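PDB 1F5M: free methionine-R-sulfoxide reductase from Saccharomyces cerevisiae, which catalyses the thioredoxin-dependent reduction of the R-enantiomer of free methionine sulfoxide to methionine and helps protect the cell against oxidative stress. Local coordinates for residues D11-Y15 / S51-A56; F69-Q73 / K143-V147; Q111-D115 / Y155-H160. All coordinates share one frame; numbering follows the deposited sequence.

Contact 1 (D11-Y15 / S51-A56)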
loop_
_atom_site.group_PDB
_atom_site.type_symbol
_atom_site.label_atom_id
_atom_site.label_comp_id
_atom_site.label_asym_id
_atom_site.label_seq_id
_atom_site.Cartn_x
_atom_site.Cartn_y
_atom_site.Cartn_z
ATOM N N ASP B 11 -7.748 -13.498 4.370
ATOM C CA ASP B 11 -8.843 -13.719 5.301
ATOM C C ASP B 11 -8.851 -12.842 6.534
ATOM O O ASP B 11 -9.843 -12.753 7.234
ATOM C CB ASP B 11 -8.921 -15.198 5.695
ATOM C CG ASP B 11 -9.378 -16.085 4.537
ATOM O OD1 ASP B 11 -10.346 -15.727 3.818
ATOM O OD2 ASP B 11 -8.782 -17.150 4.348
ATOM N N HIS B 12 -7.746 -12.181 6.817
ATOM C CA HIS B 12 -7.736 -11.284 7.951
ATOM C C HIS B 12 -8.664 -10.119 7.699
ATOM O O HIS B 12 -9.048 -9.376 8.616
ATOM C CB HIS B 12 -6.333 -10.738 8.158
ATOM C CG HIS B 12 -5.409 -11.729 8.769
ATOM N ND1 HIS B 12 -5.418 -12.022 10.117
ATOM C CD2 HIS B 12 -4.469 -12.524 8.211
ATOM C CE1 HIS B 12 -4.515 -12.948 10.363
ATOM N NE2 HIS B 12 -3.926 -13.270 9.223
ATOM N N VAL B 13 -9.033 -9.955 6.441
ATOM C CA VAL B 13 -9.861 -8.840 6.042
ATOM C C VAL B 13 -11.224 -9.342 5.543
ATOM O O VAL B 13 -12.031 -8.587 4.998
ATOM C CB VAL B 13 -9.024 -8.034 4.980
ATOM C CG1 VAL B 13 -9.849 -7.607 3.840
ATOM C CG2 VAL B 13 -8.290 -6.887 5.670
ATOM N N ASN B 14 -11.483 -10.635 5.753
ATOM C CA ASN B 14 -12.748 -11.226 5.331
ATOM C C ASN B 14 -13.540 -11.588 6.573
ATOM O O ASN B 14 -13.279 -12.616 7.207
ATOM C CB ASN B 14 -12.524 -12.504 4.495
ATOM C CG ASN B 14 -11.883 -12.219 3.141
ATOM O OD1 ASN B 14 -12.162 -11.195 2.505
ATOM N ND2 ASN B 14 -11.063 -13.142 2.672
ATOM N N TYR B 15 -14.471 -10.727 6.950
ATOM C CA TYR B 15 -15.327 -10.989 8.099
ATOM C C TYR B 15 -16.620 -10.232 7.886
ATOM O O TYR B 15 -16.682 -9.323 7.061
ATOM C CB TYR B 15 -14.655 -10.555 9.384
ATOM C CG TYR B 15 -14.036 -9.195 9.294
ATOM C CD1 TYR B 15 -14.783 -8.041 9.545
ATOM C CD2 TYR B 15 -12.683 -9.057 8.973
ATOM C CE1 TYR B 15 -14.190 -6.785 9.479
ATOM C CE2 TYR B 15 -12.087 -7.810 8.901
ATOM C CZ TYR B 15 -12.842 -6.686 9.151
ATOM O OH TYR B 15 -12.242 -5.481 9.009
ATOM N N SER B 51 -3.812 -2.361 4.875
ATOM C CA SER B 51 -4.950 -3.123 4.378
ATOM C C SER B 51 -5.970 -3.476 5.507
ATOM O O SER B 51 -7.186 -3.488 5.298
ATOM C CB SER B 51 -4.422 -4.394 3.731
ATOM O OG SER B 51 -5.473 -5.143 3.233
ATOM N N LEU B 52 -5.466 -3.761 6.700
ATOM C CA LEU B 52 -6.284 -4.110 7.867
ATOM C C LEU B 52 -7.166 -2.886 8.198
ATOM O O LEU B 52 -8.410 -2.992 8.278
ATOM C CB LEU B 52 -5.374 -4.443 9.088
ATOM C CG LEU B 52 -4.723 -5.840 9.078
ATOM C CD1 LEU B 52 -3.817 -6.077 10.321
ATOM C CD2 LEU B 52 -5.868 -6.888 9.037
ATOM N N ILE B 53 -6.532 -1.724 8.272
ATOM C CA ILE B 53 -7.240 -0.480 8.630
ATOM C C ILE B 53 -8.307 -0.134 7.594
ATOM O O ILE B 53 -9.447 0.141 7.938
ATOM C CB ILE B 53 -6.248 0.678 8.751
ATOM C CG1 ILE B 53 -5.285 0.387 9.912
ATOM C CG2 ILE B 53 -6.988 2.020 8.953
ATOM C CD1 ILE B 53 -4.082 1.274 9.917
ATOM N N TRP B 54 -7.937 -0.248 6.320
ATOM C CA TRP B 54 -8.820 0.091 5.223
ATOM C C TRP B 54 -10.107 -0.745 5.300
ATOM O O TRP B 54 -11.212 -0.208 5.284
ATOM C CB TRP B 54 -8.116 -0.188 3.849
ATOM C CG TRP B 54 -9.095 -0.002 2.683
ATOM C CD1 TRP B 54 -10.044 -0.885 2.257
ATOM C CD2 TRP B 54 -9.274 1.178 1.920
ATOM N NE1 TRP B 54 -10.807 -0.325 1.272
ATOM C CE2 TRP B 54 -10.356 0.948 1.037
ATOM C CE3 TRP B 54 -8.632 2.433 1.899
ATOM C CZ2 TRP B 54 -10.814 1.920 0.125
ATOM C CZ3 TRP B 54 -9.087 3.406 0.994
ATOM C CH2 TRP B 54 -10.173 3.137 0.114
ATOM N N HIS B 55 -9.950 -2.072 5.345
ATOM C CA HIS B 55 -11.089 -2.962 5.386
ATOM C C HIS B 55 -11.917 -2.854 6.653
ATOM O O HIS B 55 -13.139 -3.011 6.594
ATOM C CB HIS B 55 -10.624 -4.391 5.151
ATOM C CG HIS B 55 -10.138 -4.618 3.751
ATOM N ND1 HIS B 55 -11.000 -4.830 2.686
ATOM C CD2 HIS B 55 -8.899 -4.527 3.220
ATOM C CE1 HIS B 55 -10.308 -4.850 1.561
ATOM N NE2 HIS B 55 -9.028 -4.660 1.859
ATOM N N ALA B 56 -11.275 -2.631 7.783
ATOM C CA ALA B 56 -12.032 -2.453 9.033
ATOM C C ALA B 56 -12.988 -1.263 8.894
ATOM O O ALA B 56 -14.199 -1.361 9.199
ATOM C CB ALA B 56 -11.101 -2.199 10.209
HETATM O O HOH W 1 -9.718 -5.454 9.026
#
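Val13 pushes its two methyl groups against one turn of the helix that carries His55, the two side chains crossing at about a right angle. The CG1 branch lies over one face of the imidazole, though it is modelled too close for the exact fit to be trusted, and Trp54 CD1 covers the opposite face. His55 suits this place because a flat ring offers a side to each apolar neighbour. The first torsion (chi1 -69°) carries the ring out toward Val13, and the second turns its face to the valine.

The apolar packing spreads to the preceding turn. Val13 CG2 lies 4.1 Å from Leu52 CD2, and the same leucine methyl meets His12 CB at 4.0 Å. The imidazole of His12 then leads away from the contact and spends ND1 on Ser31 of helix 21-36. Since Leu52 also packs on Leu28 of that helix, the 3-10 turn at residues 11-13 behaves as an N-terminal extension laid over helices 21-36 and 42-59, on the helical side of the GAF fold.

Polar contact between the segments passes through water. The Tyr15 hydroxyl lies 2.5 Å from a water molecule that donates to Leu52 O at 2.9 Å, the water sitting in the plane of the phenol ring at its edge. A tyrosine fits here because its long, rigid ring delivers a polar tip to the helix, where OH meets Ala56 CA at 3.0 Å, with CB beside it; the small alanine permits this approach.

Within the loop, Asn14 ND2 donates to Asp11 OD1 at 2.9 Å with an N-H...O angle of 165°, bracing the turn. The other end of this amide, Asn14 OD1, accepts from Lys88 of the second subunit.

Contact 2 (F69-Q73 / K143-V147)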
loop_
_atom_site.group_PDB
_atom_site.type_symbol
_atom_site.label_atom_id
_atom_site.label_comp_id
_atom_site.label_asym_id
_atom_site.label_seq_id
_atom_site.Cartn_x
_atom_site.Cartn_y
_atom_site.Cartn_z
ATOM N N PHE B 69 0.231 5.224 5.919
ATOM C CA PHE B 69 1.311 5.741 6.761
ATOM C C PHE B 69 2.322 6.700 6.120
ATOM O O PHE B 69 2.528 6.681 4.887
ATOM C CB PHE B 69 2.178 4.596 7.313
ATOM C CG PHE B 69 1.410 3.517 8.045
ATOM C CD1 PHE B 69 0.702 2.527 7.332
ATOM C CD2 PHE B 69 1.314 3.555 9.443
ATOM C CE1 PHE B 69 -0.107 1.598 8.011
ATOM C CE2 PHE B 69 0.496 2.616 10.129
ATOM C CZ PHE B 69 -0.210 1.652 9.409
ATOM N N TYR B 70 2.975 7.490 6.999
ATOM C CA TYR B 70 4.096 8.373 6.633
ATOM C C TYR B 70 5.145 7.984 7.666
ATOM O O TYR B 70 4.791 7.596 8.763
ATOM C CB TYR B 70 3.764 9.853 6.771
ATOM C CG TYR B 70 3.006 10.377 5.572
ATOM C CD1 TYR B 70 1.622 10.187 5.456
ATOM C CD2 TYR B 70 3.678 11.003 4.520
ATOM C CE1 TYR B 70 0.944 10.599 4.336
ATOM C CE2 TYR B 70 2.985 11.427 3.373
ATOM C CZ TYR B 70 1.629 11.222 3.288
ATOM O OH TYR B 70 0.919 11.628 2.148
ATOM N N VAL B 71 6.426 8.086 7.351
ATOM C CA VAL B 71 7.424 7.669 8.315
ATOM C C VAL B 71 8.468 8.753 8.299
ATOM O O VAL B 71 8.694 9.400 7.283
ATOM C CB VAL B 71 8.074 6.307 7.921
ATOM C CG1 VAL B 71 6.984 5.194 7.822
ATOM C CG2 VAL B 71 8.806 6.469 6.592
ATOM N N THR B 72 9.097 8.957 9.438
ATOM C CA THR B 72 10.080 10.017 9.556
ATOM C C THR B 72 11.279 9.662 8.699
ATOM O O THR B 72 11.802 8.550 8.772
ATOM C CB THR B 72 10.468 10.222 11.043
ATOM O OG1 THR B 72 9.276 10.490 11.793
ATOM C CG2 THR B 72 11.435 11.412 11.216
ATOM N N GLN B 73 11.658 10.593 7.835
ATOM C CA GLN B 73 12.806 10.380 6.974
ATOM C C GLN B 73 14.024 10.154 7.871
ATOM O O GLN B 73 14.254 10.919 8.819
ATOM C CB GLN B 73 13.044 11.603 6.089
ATOM C CG GLN B 73 14.277 11.453 5.209
ATOM C CD GLN B 73 14.584 12.708 4.410
ATOM O OE1 GLN B 73 14.297 13.834 4.848
ATOM N NE2 GLN B 73 15.194 12.528 3.237
ATOM N N LYS B 143 10.399 9.521 20.399
ATOM C CA LYS B 143 10.394 10.399 19.239
ATOM C C LYS B 143 9.344 9.900 18.221
ATOM O O LYS B 143 8.913 8.761 18.303
ATOM C CB LYS B 143 11.777 10.412 18.614
ATOM C CG LYS B 143 12.884 10.832 19.595
ATOM C CD LYS B 143 14.184 11.090 18.839
ATOM C CE LYS B 143 15.252 11.780 19.726
ATOM N NZ LYS B 143 16.465 12.296 18.958
ATOM N N THR B 144 8.929 10.752 17.287
ATOM C CA THR B 144 7.937 10.350 16.264
ATOM C C THR B 144 8.614 9.495 15.152
ATOM O O THR B 144 9.511 9.972 14.450
ATOM C CB THR B 144 7.320 11.595 15.612
ATOM O OG1 THR B 144 6.604 12.343 16.621
ATOM C CG2 THR B 144 6.399 11.201 14.439
ATOM N N LEU B 145 8.198 8.243 15.014
ATOM C CA LEU B 145 8.755 7.341 13.982
ATOM C C LEU B 145 7.986 7.522 12.659
ATOM O O LEU B 145 8.504 7.285 11.559
ATOM C CB LEU B 145 8.633 5.899 14.484
ATOM C CG LEU B 145 9.493 5.550 15.709
ATOM C CD1 LEU B 145 9.332 4.070 16.089
ATOM C CD2 LEU B 145 10.937 5.834 15.362
ATOM N N GLY B 146 6.725 7.935 12.794
ATOM C CA GLY B 146 5.862 8.169 11.648
ATOM C C GLY B 146 4.435 8.382 12.130
ATOM O O GLY B 146 4.182 8.531 13.332
ATOM N N VAL B 147 3.480 8.404 11.206
ATOM C CA VAL B 147 2.092 8.583 11.606
ATOM C C VAL B 147 1.192 7.619 10.872
ATOM O O VAL B 147 1.554 7.081 9.808
ATOM C CB VAL B 147 1.549 9.997 11.285
ATOM C CG1 VAL B 147 2.386 11.081 11.971
ATOM C CG2 VAL B 147 1.542 10.209 9.778
#
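Tyr70 and Val147 form an antiparallel hydrogen-bonded pair: Tyr70 N donates to Val147 O at 3.2 Å, and Val147 N to Tyr70 O at 2.9 Å. The next backbone bond, Thr72 N to Leu145 O at 2.8 Å, is almost straight at the hydrogen (177°), although the donor stands above the carbonyl plane. Thr72 adds a side-chain bond, for its OG1 is anti to the carbonyl carbon (chi1 -56°) and donates to Thr144 O at 2.7 Å. Threonine earns its place by this OG1 bond, added to a backbone bond that any residue but proline could make.

Between these bonds, Val71 faces Gly146 in a non-hydrogen-bonded pair whose CA atoms are only 3.7 Å apart. A side chain at Gly146 would run into Tyr70 O and Val71 CA, and its absence permits this close approach.

Apolar contact is made by Val147 CG2, which lies 3.8 Å from Tyr70 CB; beta-branched valine suits the extended backbone. Beyond it, Tyr70 OH bonds to Cys91 O.

The two strands are central in the antiparallel GAF sheet. Strand 79-85 flanks 64-72, strand 131-138 flanks 144-152, and Phe69 and Val71 pack against helix 42-59.

Contact 3 (Q111-D115 / Y155-H160)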
loop_
_atom_site.group_PDB
_atom_site.type_symbol
_atom_site.label_atom_id
_atom_site.label_comp_id
_atom_site.label_asym_id
_atom_site.label_seq_id
_atom_site.Cartn_x
_atom_site.Cartn_y
_atom_site.Cartn_z
ATOM N N GLN B 111 -4.434 13.815 16.076
ATOM C CA GLN B 111 -5.245 14.877 15.560
ATOM C C GLN B 111 -6.534 14.243 15.066
ATOM O O GLN B 111 -6.507 13.292 14.270
ATOM C CB GLN B 111 -4.497 15.567 14.410
ATOM C CG GLN B 111 -3.105 16.114 14.828
ATOM C CD GLN B 111 -3.212 17.321 15.785
ATOM O OE1 GLN B 111 -3.799 18.331 15.438
ATOM N NE2 GLN B 111 -2.619 17.209 16.982
ATOM N N ILE B 112 -7.671 14.712 15.563
ATOM C CA ILE B 112 -8.984 14.205 15.089
ATOM C C ILE B 112 -9.682 15.399 14.446
ATOM O O ILE B 112 -10.155 16.357 15.151
ATOM C CB ILE B 112 -9.849 13.665 16.227
ATOM C CG1 ILE B 112 -9.073 12.619 17.017
ATOM C CG2 ILE B 112 -11.147 13.052 15.650
ATOM C CD1 ILE B 112 -9.901 11.924 18.114
ATOM N N VAL B 113 -9.748 15.378 13.124
ATOM C CA VAL B 113 -10.288 16.526 12.388
ATOM C C VAL B 113 -11.647 16.301 11.736
ATOM O O VAL B 113 -11.784 15.500 10.794
ATOM C CB VAL B 113 -9.243 16.971 11.346
ATOM C CG1 VAL B 113 -9.712 18.226 10.608
ATOM C CG2 VAL B 113 -7.886 17.214 12.058
ATOM N N PRO B 114 -12.672 17.012 12.215
ATOM C CA PRO B 114 -14.027 16.857 11.659
ATOM C C PRO B 114 -14.260 17.549 10.320
ATOM O O PRO B 114 -15.136 17.151 9.537
ATOM C CB PRO B 114 -14.933 17.419 12.767
ATOM C CG PRO B 114 -14.044 18.554 13.371
ATOM C CD PRO B 114 -12.663 17.905 13.407
ATOM N N ASP B 115 -13.480 18.584 10.042
ATOM C CA ASP B 115 -13.664 19.319 8.805
ATOM C C ASP B 115 -12.282 19.859 8.450
ATOM O O ASP B 115 -11.830 20.870 8.927
ATOM C CB ASP B 115 -14.684 20.448 9.010
ATOM C CG ASP B 115 -14.864 21.285 7.762
ATOM O OD1 ASP B 115 -13.942 21.305 6.927
ATOM O OD2 ASP B 115 -15.921 21.920 7.617
ATOM N N TYR B 155 -17.701 14.633 6.567
ATOM C CA TYR B 155 -17.226 15.377 7.730
ATOM C C TYR B 155 -17.489 14.488 8.947
ATOM O O TYR B 155 -18.291 13.558 8.882
ATOM C CB TYR B 155 -18.039 16.676 7.957
ATOM C CG TYR B 155 -17.924 17.710 6.855
ATOM C CD1 TYR B 155 -18.975 17.946 5.978
ATOM C CD2 TYR B 155 -16.743 18.405 6.654
ATOM C CE1 TYR B 155 -18.864 18.843 4.921
ATOM C CE2 TYR B 155 -16.617 19.304 5.595
ATOM C CZ TYR B 155 -17.690 19.504 4.734
ATOM O OH TYR B 155 -17.544 20.301 3.627
ATOM N N GLU B 156 -16.801 14.765 10.054
ATOM C CA GLU B 156 -17.036 14.040 11.297
ATOM C C GLU B 156 -16.978 12.522 11.177
ATOM O O GLU B 156 -17.806 11.796 11.747
ATOM C CB GLU B 156 -18.408 14.453 11.867
ATOM C CG GLU B 156 -18.545 15.949 12.222
ATOM C CD GLU B 156 -20.001 16.479 12.094
ATOM O OE1 GLU B 156 -20.194 17.722 12.017
ATOM O OE2 GLU B 156 -20.968 15.666 12.071
ATOM N N GLY B 157 -16.010 12.008 10.458
ATOM C CA GLY B 157 -15.976 10.555 10.347
ATOM C C GLY B 157 -15.318 9.795 11.495
ATOM O O GLY B 157 -15.529 8.601 11.603
ATOM N N PHE B 158 -14.564 10.480 12.362
ATOM C CA PHE B 158 -13.816 9.836 13.468
ATOM C C PHE B 158 -14.066 10.367 14.888
ATOM O O PHE B 158 -14.457 11.526 15.072
ATOM C CB PHE B 158 -12.326 9.932 13.176
ATOM C CG PHE B 158 -11.961 9.474 11.813
ATOM C CD1 PHE B 158 -11.732 10.391 10.790
ATOM C CD2 PHE B 158 -11.885 8.112 11.528
ATOM C CE1 PHE B 158 -11.426 9.961 9.477
ATOM C CE2 PHE B 158 -11.591 7.658 10.237
ATOM C CZ PHE B 158 -11.359 8.588 9.199
ATOM N N ASP B 159 -13.790 9.529 15.895
ATOM C CA ASP B 159 -14.005 9.939 17.281
ATOM C C ASP B 159 -12.905 9.336 18.168
ATOM O O ASP B 159 -11.987 8.660 17.665
ATOM C CB ASP B 159 -15.392 9.491 17.740
ATOM C CG ASP B 159 -15.564 7.985 17.697
ATOM O OD1 ASP B 159 -16.677 7.505 17.375
ATOM O OD2 ASP B 159 -14.603 7.283 18.010
ATOM N N HIS B 160 -12.983 9.543 19.469
ATOM C CA HIS B 160 -11.919 9.032 20.335
ATOM C C HIS B 160 -11.788 7.512 20.520
ATOM O O HIS B 160 -10.812 7.063 21.120
ATOM C CB HIS B 160 -11.954 9.744 21.684
ATOM C CG HIS B 160 -11.454 11.148 21.600
ATOM N ND1 HIS B 160 -12.199 12.165 21.053
ATOM C CD2 HIS B 160 -10.237 11.675 21.871
ATOM C CE1 HIS B 160 -11.462 13.261 20.983
ATOM N NE2 HIS B 160 -10.266 12.987 21.473
HETATM O O HOH W 2 -13.234 13.260 12.313
#
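Ile112 reaches His160 because its CG1 is anti to the carbonyl carbon (chi1 -54°) and the chain runs on extended to CD1, which ends over the centre of the imidazole face. Asp115 takes a different setting, its CG opposite the backbone N (chi1 177°), and this lays the carboxylate beside the Tyr155 ring.

At the Ile112 end the contact is apolar. CD1 stands 3.5 Å from the centroid of the His160 ring in a CH-pi contact, and Ile112 CG2 lies 4.2 Å from Phe158 CB. An isoleucine can serve both residues because its two branches diverge.

At the other end Asp115 and Tyr155 lie side by side, pointing the same way, with carboxylate and ring planes 44° apart. Asp115 OD2 is 3.4 Å from Tyr155 CE2, and its OD1 accepts a weak hydrogen bond from Asn117 N. With an alanine in place of Asp115, the ring would keep only CB beside it; the phenol is likely to lose the carboxylate along its flank and Asn117 N its weak acceptor.

The backbone joins the segments directly once: Glu156 N donates to Pro114 O at 3.0 Å, in the carbonyl plane and on a lone pair. Proline lacks an N-H to give, yet its carbonyl still serves as acceptor. Further along, a water accepts a hydrogen bond from Phe158 N at 3.1 Å and donates a weak one to Val113 O, bridging where the chains diverge.

Asp159 turns away and is the N-cap of helix 160-176, its OD2 taking Val161 N; Asp162 OD2 in turn accepts from Asp159 N. The whole is a strand-to-helix connection of the GAF domain, in which the loop leaving strand 144-152 passes alongside edge strand 111-113 before the final helix begins.

From the N terminus, contact 1 comes first: it closes a loop of 35 residues that is mostly helical, folding the N-terminal segment back onto helix 42-59. Only then does the chain enter strand 64-72, where contact 2 opens. Contact 3 opens at 111-115, before contact 2 is completed at 143-147, and closes later at 155-160, so these two cross, while contact 1 stands in series with both. Contacts 2 and 3 reach the same sheet, one joining two central strands and the other lying at an edge, their centres about 21 Å apart. Contacts 1 and 2 touch through Ile53 and Phe69, which tie helix 42-59 to the sheet.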